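Local coordinates for phosphoribosylamine--glycine ligase (Thermotoga maritima, PDB 1VKZ), which catalyses the ATP-dependent joining of glycine to 5-phosphoribosylamine, giving glycinamide ribonucleotide in de novo purine biosynthesis, at residues S242-K247 with L274-G279; D253-G258 with P281-Y286. One frame throughout, in Å; residues are numbered along the deposited sequence.

Contact 1. Residues S242-K247 with L274-G279; sequences SDTIKK and LMLHDG
T244 and L276 meet tip to tip between the first turn of helix 242-261 and the end of strand 269-277, with T244 CG2 lying 3.8 Å from L276 CD2 and 4.1 Å from L276 CD1. The start of the helix carries this contact, beginning with the backbone bond from K246 N to S242 O. D243 follows and turns its carboxylate back on the helix: D243 OD1 takes a weak bond from T244 N at 2.8 Å and lies 3.4 Å from T244 OG1 in another weak bond. T244 holds that hydroxyl beside its own N, which leaves CG2 anti to N (chi1 -59° to OG1) as the branch that reaches the leucine. K247, one turn on from T244, extends fully beyond CG and brings NZ to G279 O at 2.8 Å. The ammonium sits above the carbonyl plane, 49° out of it, with a C=O...NZ angle of 131°. A methionine in its place would probably leave the G279 carbonyl without this donor and the hairpin turn less firmly tied to the helix. G279, with a positive phi, belongs to the tight hairpin turn joining strands 269-277 and 280-287. The helix start thus packs beside the hairpin end of the ATP-grasp sheet, where P281 touches both K247 and L276, and L197 of strand 195-204 flanks L276.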
loop_
_atom_site.group_PDB
_atom_site.type_symbol
_atom_site.label_atom_id
_atom_site.label_comp_id
_atom_site.label_asym_id
_atom_site.label_seq_id
_atom_site.Cartn_x
_atom_site.Cartn_y
_atom_site.Cartn_z
ATOM N N SER A 242 -13.523 -8.187 -17.808
ATOM C CA SER A 242 -12.496 -9.173 -18.174
ATOM C C SER A 242 -11.445 -8.616 -19.139
ATOM O O SER A 242 -10.269 -8.970 -19.054
ATOM C CB SER A 242 -13.156 -10.401 -18.806
ATOM O OG SER A 242 -13.911 -10.016 -19.948
ATOM N N ASP A 243 -11.892 -7.774 -20.069
ATOM C CA ASP A 243 -10.992 -7.115 -21.028
ATOM C C ASP A 243 -10.003 -6.173 -20.318
ATOM O O ASP A 243 -8.804 -6.154 -20.624
ATOM C CB ASP A 243 -11.794 -6.389 -22.122
ATOM C CG ASP A 243 -13.073 -5.760 -21.595
ATOM O OD1 ASP A 243 -12.957 -4.954 -20.638
ATOM O OD2 ASP A 243 -14.222 -6.017 -22.060
ATOM N N THR A 244 -10.508 -5.426 -19.341
ATOM C CA THR A 244 -9.674 -4.607 -18.481
ATOM C C THR A 244 -8.680 -5.438 -17.675
ATOM O O THR A 244 -7.492 -5.112 -17.602
ATOM C CB THR A 244 -10.565 -3.790 -17.542
ATOM O OG1 THR A 244 -11.456 -2.959 -18.308
ATOM C CG2 THR A 244 -9.735 -2.810 -16.703
ATOM N N ILE A 245 -9.149 -6.537 -17.100
ATOM C CA ILE A 245 -8.248 -7.459 -16.390
ATOM C C ILE A 245 -7.191 -8.028 -17.317
ATOM O O ILE A 245 -6.036 -8.110 -16.940
ATOM C CB ILE A 245 -9.033 -8.609 -15.701
ATOM C CG1 ILE A 245 -9.878 -8.057 -14.551
ATOM C CG2 ILE A 245 -8.080 -9.686 -15.185
ATOM C CD1 ILE A 245 -10.838 -9.075 -13.962
ATOM N N LYS A 246 -7.562 -8.431 -18.532
ATOM C CA LYS A 246 -6.541 -8.962 -19.443
ATOM C C LYS A 246 -5.438 -7.937 -19.765
ATOM O O LYS A 246 -4.260 -8.281 -19.847
ATOM C CB LYS A 246 -7.168 -9.532 -20.722
ATOM C CG LYS A 246 -6.147 -10.284 -21.581
ATOM C CD LYS A 246 -6.704 -11.551 -22.232
ATOM C CE LYS A 246 -6.359 -12.811 -21.424
ATOM N NZ LYS A 246 -6.888 -14.039 -22.103
ATOM N N LYS A 247 -5.830 -6.679 -19.929
ATOM C CA LYS A 247 -4.863 -5.590 -20.120
ATOM C C LYS A 247 -4.010 -5.362 -18.888
ATOM O O LYS A 247 -2.833 -5.042 -19.012
ATOM C CB LYS A 247 -5.593 -4.295 -20.495
ATOM C CG LYS A 247 -6.280 -4.367 -21.848
ATOM C CD LYS A 247 -7.038 -3.088 -22.155
ATOM C CE LYS A 247 -7.985 -3.277 -23.317
ATOM N NZ LYS A 247 -8.635 -1.985 -23.699
ATOM N N LEU A 274 -3.097 2.322 -10.995
ATOM C CA LEU A 274 -3.474 2.473 -12.397
ATOM C C LEU A 274 -4.465 3.600 -12.578
ATOM O O LEU A 274 -5.005 4.134 -11.632
ATOM C CB LEU A 274 -4.070 1.192 -12.937
ATOM C CG LEU A 274 -3.149 -0.027 -12.813
ATOM C CD1 LEU A 274 -3.951 -1.348 -12.840
ATOM C CD2 LEU A 274 -2.094 -0.012 -13.903
HETATM N N MSE A 275 -4.649 3.965 -13.833
HETATM C CA MSE A 275 -5.608 4.942 -14.274
HETATM C C MSE A 275 -6.233 4.341 -15.535
HETATM O O MSE A 275 -5.539 4.100 -16.524
HETATM C CB MSE A 275 -4.894 6.252 -14.619
HETATM C CG MSE A 275 -5.826 7.367 -15.021
HETATM SE SE MSE A 275 -7.089 7.741 -13.585
HETATM C CE MSE A 275 -5.950 9.054 -12.528
ATOM N N LEU A 276 -7.536 4.091 -15.497
ATOM C CA LEU A 276 -8.236 3.630 -16.674
ATOM C C LEU A 276 -8.579 4.870 -17.430
ATOM O O LEU A 276 -9.287 5.711 -16.924
ATOM C CB LEU A 276 -9.490 2.820 -16.310
ATOM C CG LEU A 276 -9.163 1.574 -15.453
ATOM C CD1 LEU A 276 -10.435 0.862 -15.005
ATOM C CD2 LEU A 276 -8.208 0.583 -16.178
ATOM N N HIS A 277 -8.017 4.981 -18.624
ATOM C CA HIS A 277 -8.130 6.151 -19.457
ATOM C C HIS A 277 -8.364 5.691 -20.885
ATOM O O HIS A 277 -7.581 4.925 -21.427
ATOM C CB HIS A 277 -6.854 6.961 -19.340
ATOM C CG HIS A 277 -6.752 8.076 -20.323
ATOM N ND1 HIS A 277 -7.649 9.122 -20.359
ATOM C CD2 HIS A 277 -5.854 8.310 -21.308
ATOM C CE1 HIS A 277 -7.313 9.951 -21.331
ATOM N NE2 HIS A 277 -6.220 9.488 -21.914
ATOM N N ASP A 278 -9.453 6.154 -21.485
ATOM C CA ASP A 278 -9.831 5.766 -22.846
ATOM C C ASP A 278 -9.702 4.248 -23.101
ATOM O O ASP A 278 -9.067 3.821 -24.066
ATOM C CB ASP A 278 -9.037 6.596 -23.877
ATOM C CG ASP A 278 -9.574 8.027 -24.020
ATOM O OD1 ASP A 278 -10.730 8.189 -24.461
ATOM O OD2 ASP A 278 -8.915 9.045 -23.712
ATOM N N GLY A 279 -10.307 3.449 -22.213
ATOM C CA GLY A 279 -10.352 1.988 -22.353
ATOM C C GLY A 279 -9.111 1.229 -21.879
ATOM O O GLY A 279 -9.131 0.004 -21.784
#

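Contact 2. Residues D253-G258 with P281-Y286; sequences DKTLWG and PYILEY
In this helix-on-sheet layer of the ATP-grasp fold, Y286 OH of strand 280-287 donates a short hydrogen bond of 2.6 Å to T255 OG1 of helix 242-261. The two side chains come from opposite directions, and the threonine oxygen lies at the edge of the phenol ring, near its plane. That oxygen is also hydrogen-bonded to L251 O one turn earlier in the helix. T255 OG1 therefore links the tyrosine to the helix backbone, and two buried hydroxyls are satisfied within the protein. The orientation of T255 makes both bonds possible: OG1 stands beside the backbone N and anti to the carbonyl carbon (chi1 -64°), while CG2, anti to N, packs against the same end of the ring. T255 CG2 comes within 3.5 Å of Y286 CE1 and 3.4 Å of Y286 OH, so both branches of the threonine touch the tyrosine.

Beyond the bond, helix 107-116 lines the tyrosine with A110, F113 and M114, and L272 of strand 269-277 adds to the packing. In sequence Y286 lies between E285 and N287, both predicted magnesium ligands, so this bond joins helix to strand next to the probable metal site. L284 and E285 both face G273 in a classic beta bulge, and E285 OE1 forms a salt bridge with K107. I283 lies alongside the tyrosine: I283 CG2 sits 4.1 Å above one face of the Y286 ring, offset toward the rim, while I283 CD1 approaches T255 OG1 to 4.1 Å.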
loop_
_atom_site.group_PDB
_atom_site.type_symbol
_atom_site.label_atom_id
_atom_site.label_comp_id
_atom_site.label_asym_id
_atom_site.label_seq_id
_atom_site.Cartn_x
_atom_site.Cartn_y
_atom_site.Cartn_z
ATOM N N ASP A 253 2.791 -8.767 -16.893
ATOM C CA ASP A 253 3.721 -9.543 -17.695
ATOM C C ASP A 253 4.880 -8.700 -18.213
ATOM O O ASP A 253 6.032 -9.147 -18.153
ATOM C CB ASP A 253 3.023 -10.249 -18.867
ATOM C CG ASP A 253 2.687 -11.710 -18.562
ATOM O OD1 ASP A 253 3.399 -12.335 -17.716
ATOM O OD2 ASP A 253 1.733 -12.310 -19.141
ATOM N N LYS A 254 4.591 -7.508 -18.739
ATOM C CA LYS A 254 5.629 -6.709 -19.390
ATOM C C LYS A 254 6.566 -6.135 -18.347
ATOM O O LYS A 254 7.760 -6.024 -18.579
ATOM C CB LYS A 254 5.045 -5.615 -20.271
ATOM C CG LYS A 254 4.801 -5.972 -21.753
ATOM C CD LYS A 254 4.241 -4.726 -22.480
ATOM C CE LYS A 254 4.447 -4.730 -24.003
ATOM N NZ LYS A 254 3.378 -5.480 -24.763
ATOM N N THR A 255 6.017 -5.834 -17.172
ATOM C CA THR A 255 6.792 -5.389 -16.006
ATOM C C THR A 255 7.714 -6.472 -15.491
ATOM O O THR A 255 8.877 -6.214 -15.192
ATOM C CB THR A 255 5.849 -4.956 -14.884
ATOM O OG1 THR A 255 5.081 -3.821 -15.309
ATOM C CG2 THR A 255 6.631 -4.434 -13.671
ATOM N N LEU A 256 7.205 -7.685 -15.376
ATOM C CA LEU A 256 8.034 -8.797 -14.916
ATOM C C LEU A 256 9.088 -9.219 -15.921
ATOM O O LEU A 256 10.219 -9.578 -15.535
ATOM C CB LEU A 256 7.158 -9.973 -14.522
ATOM C CG LEU A 256 6.228 -9.578 -13.385
ATOM C CD1 LEU A 256 5.307 -10.717 -13.021
ATOM C CD2 LEU A 256 7.058 -9.101 -12.200
ATOM N N TRP A 257 8.734 -9.205 -17.203
ATOM C CA TRP A 257 9.721 -9.442 -18.267
ATOM C C TRP A 257 10.841 -8.403 -18.168
ATOM O O TRP A 257 12.033 -8.767 -18.186
ATOM C CB TRP A 257 9.070 -9.452 -19.656
ATOM C CG TRP A 257 10.024 -9.243 -20.775
ATOM C CD1 TRP A 257 10.008 -8.229 -21.684
ATOM C CD2 TRP A 257 11.160 -10.045 -21.088
ATOM N NE1 TRP A 257 11.063 -8.349 -22.551
ATOM C CE2 TRP A 257 11.792 -9.459 -22.200
ATOM C CE3 TRP A 257 11.731 -11.198 -20.519
ATOM C CZ2 TRP A 257 12.951 -9.994 -22.766
ATOM C CZ3 TRP A 257 12.888 -11.725 -21.076
ATOM C CH2 TRP A 257 13.479 -11.128 -22.184
ATOM N N GLY A 258 10.467 -7.132 -18.028
ATOM C CA GLY A 258 11.445 -6.070 -17.922
ATOM C C GLY A 258 12.409 -6.284 -16.772
ATOM O O GLY A 258 13.610 -6.099 -16.935
ATOM N N PRO A 281 -5.629 0.665 -19.282
ATOM C CA PRO A 281 -4.957 0.928 -18.040
ATOM C C PRO A 281 -3.529 1.456 -18.229
ATOM O O PRO A 281 -2.718 0.845 -18.945
ATOM C CB PRO A 281 -4.934 -0.455 -17.366
ATOM C CG PRO A 281 -4.859 -1.389 -18.465
ATOM C CD PRO A 281 -5.574 -0.766 -19.625
ATOM N N TYR A 282 -3.266 2.575 -17.544
ATOM C CA TYR A 282 -1.955 3.223 -17.439
ATOM C C TYR A 282 -1.424 3.054 -16.019
ATOM O O TYR A 282 -2.186 3.141 -15.034
ATOM C CB TYR A 282 -2.071 4.717 -17.743
ATOM C CG TYR A 282 -2.401 5.020 -19.163
ATOM C CD1 TYR A 282 -3.684 4.846 -19.652
ATOM C CD2 TYR A 282 -1.436 5.482 -20.027
ATOM C CE1 TYR A 282 -3.987 5.123 -20.975
ATOM C CE2 TYR A 282 -1.722 5.752 -21.360
ATOM C CZ TYR A 282 -2.990 5.574 -21.825
ATOM O OH TYR A 282 -3.265 5.864 -23.131
ATOM N N ILE A 283 -0.112 2.806 -15.935
ATOM C CA ILE A 283 0.582 2.706 -14.660
ATOM C C ILE A 283 1.017 4.058 -14.174
ATOM O O ILE A 283 1.887 4.682 -14.781
ATOM C CB ILE A 283 1.806 1.785 -14.746
ATOM C CG1 ILE A 283 1.357 0.377 -15.144
ATOM C CG2 ILE A 283 2.532 1.771 -13.405
ATOM C CD1 ILE A 283 2.446 -0.629 -15.247
ATOM N N LEU A 284 0.410 4.482 -13.059
ATOM C CA LEU A 284 0.734 5.720 -12.370
ATOM C C LEU A 284 1.944 5.582 -11.503
ATOM O O LEU A 284 2.640 6.565 -11.280
ATOM C CB LEU A 284 -0.428 6.156 -11.484
ATOM C CG LEU A 284 -1.700 6.479 -12.257
ATOM C CD1 LEU A 284 -2.745 6.990 -11.294
ATOM C CD2 LEU A 284 -1.393 7.478 -13.334
ATOM N N GLU A 285 2.161 4.370 -10.991
ATOM C CA GLU A 285 3.284 4.080 -10.130
ATOM C C GLU A 285 3.291 2.621 -9.767
ATOM O O GLU A 285 2.292 1.931 -9.846
ATOM C CB GLU A 285 3.275 4.925 -8.851
ATOM C CG GLU A 285 2.216 4.520 -7.867
ATOM C CD GLU A 285 2.087 5.465 -6.691
ATOM O OE1 GLU A 285 2.607 6.621 -6.726
ATOM O OE2 GLU A 285 1.440 5.023 -5.721
ATOM N N TYR A 286 4.465 2.170 -9.376
ATOM C CA TYR A 286 4.724 0.829 -8.866
ATOM C C TYR A 286 4.948 0.949 -7.353
ATOM O O TYR A 286 5.626 1.855 -6.887
ATOM C CB TYR A 286 6.009 0.304 -9.494
ATOM C CG TYR A 286 5.948 -0.129 -10.940
ATOM C CD1 TYR A 286 5.025 -1.067 -11.371
ATOM C CD2 TYR A 286 6.853 0.365 -11.864
ATOM C CE1 TYR A 286 4.983 -1.452 -12.701
ATOM C CE2 TYR A 286 6.830 -0.029 -13.170
ATOM C CZ TYR A 286 5.895 -0.928 -13.580
ATOM O OH TYR A 286 5.895 -1.342 -14.872
#

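How the contacts relate
Helix 242-261 comes first in the chain and supplies one side of both contacts: its opening turn to contact 1, a later turn to contact 2. The chain then runs through strand 269-277, turns at D278-G279 and returns as strand 280-287. Contact 1 closes a loop with 26 residues between its segments, contact 2 one with 22. The loops cross rather than nest, since 253-258 falls before 274-279 and 281-286 after it. Together they fix one helix along two neighbouring antiparallel strands, at points about 13 Å apart between centres. A probable hydrogen bond from M275 N to Y282 O, 2.9 Å long, connects the contacts directly within the sheet.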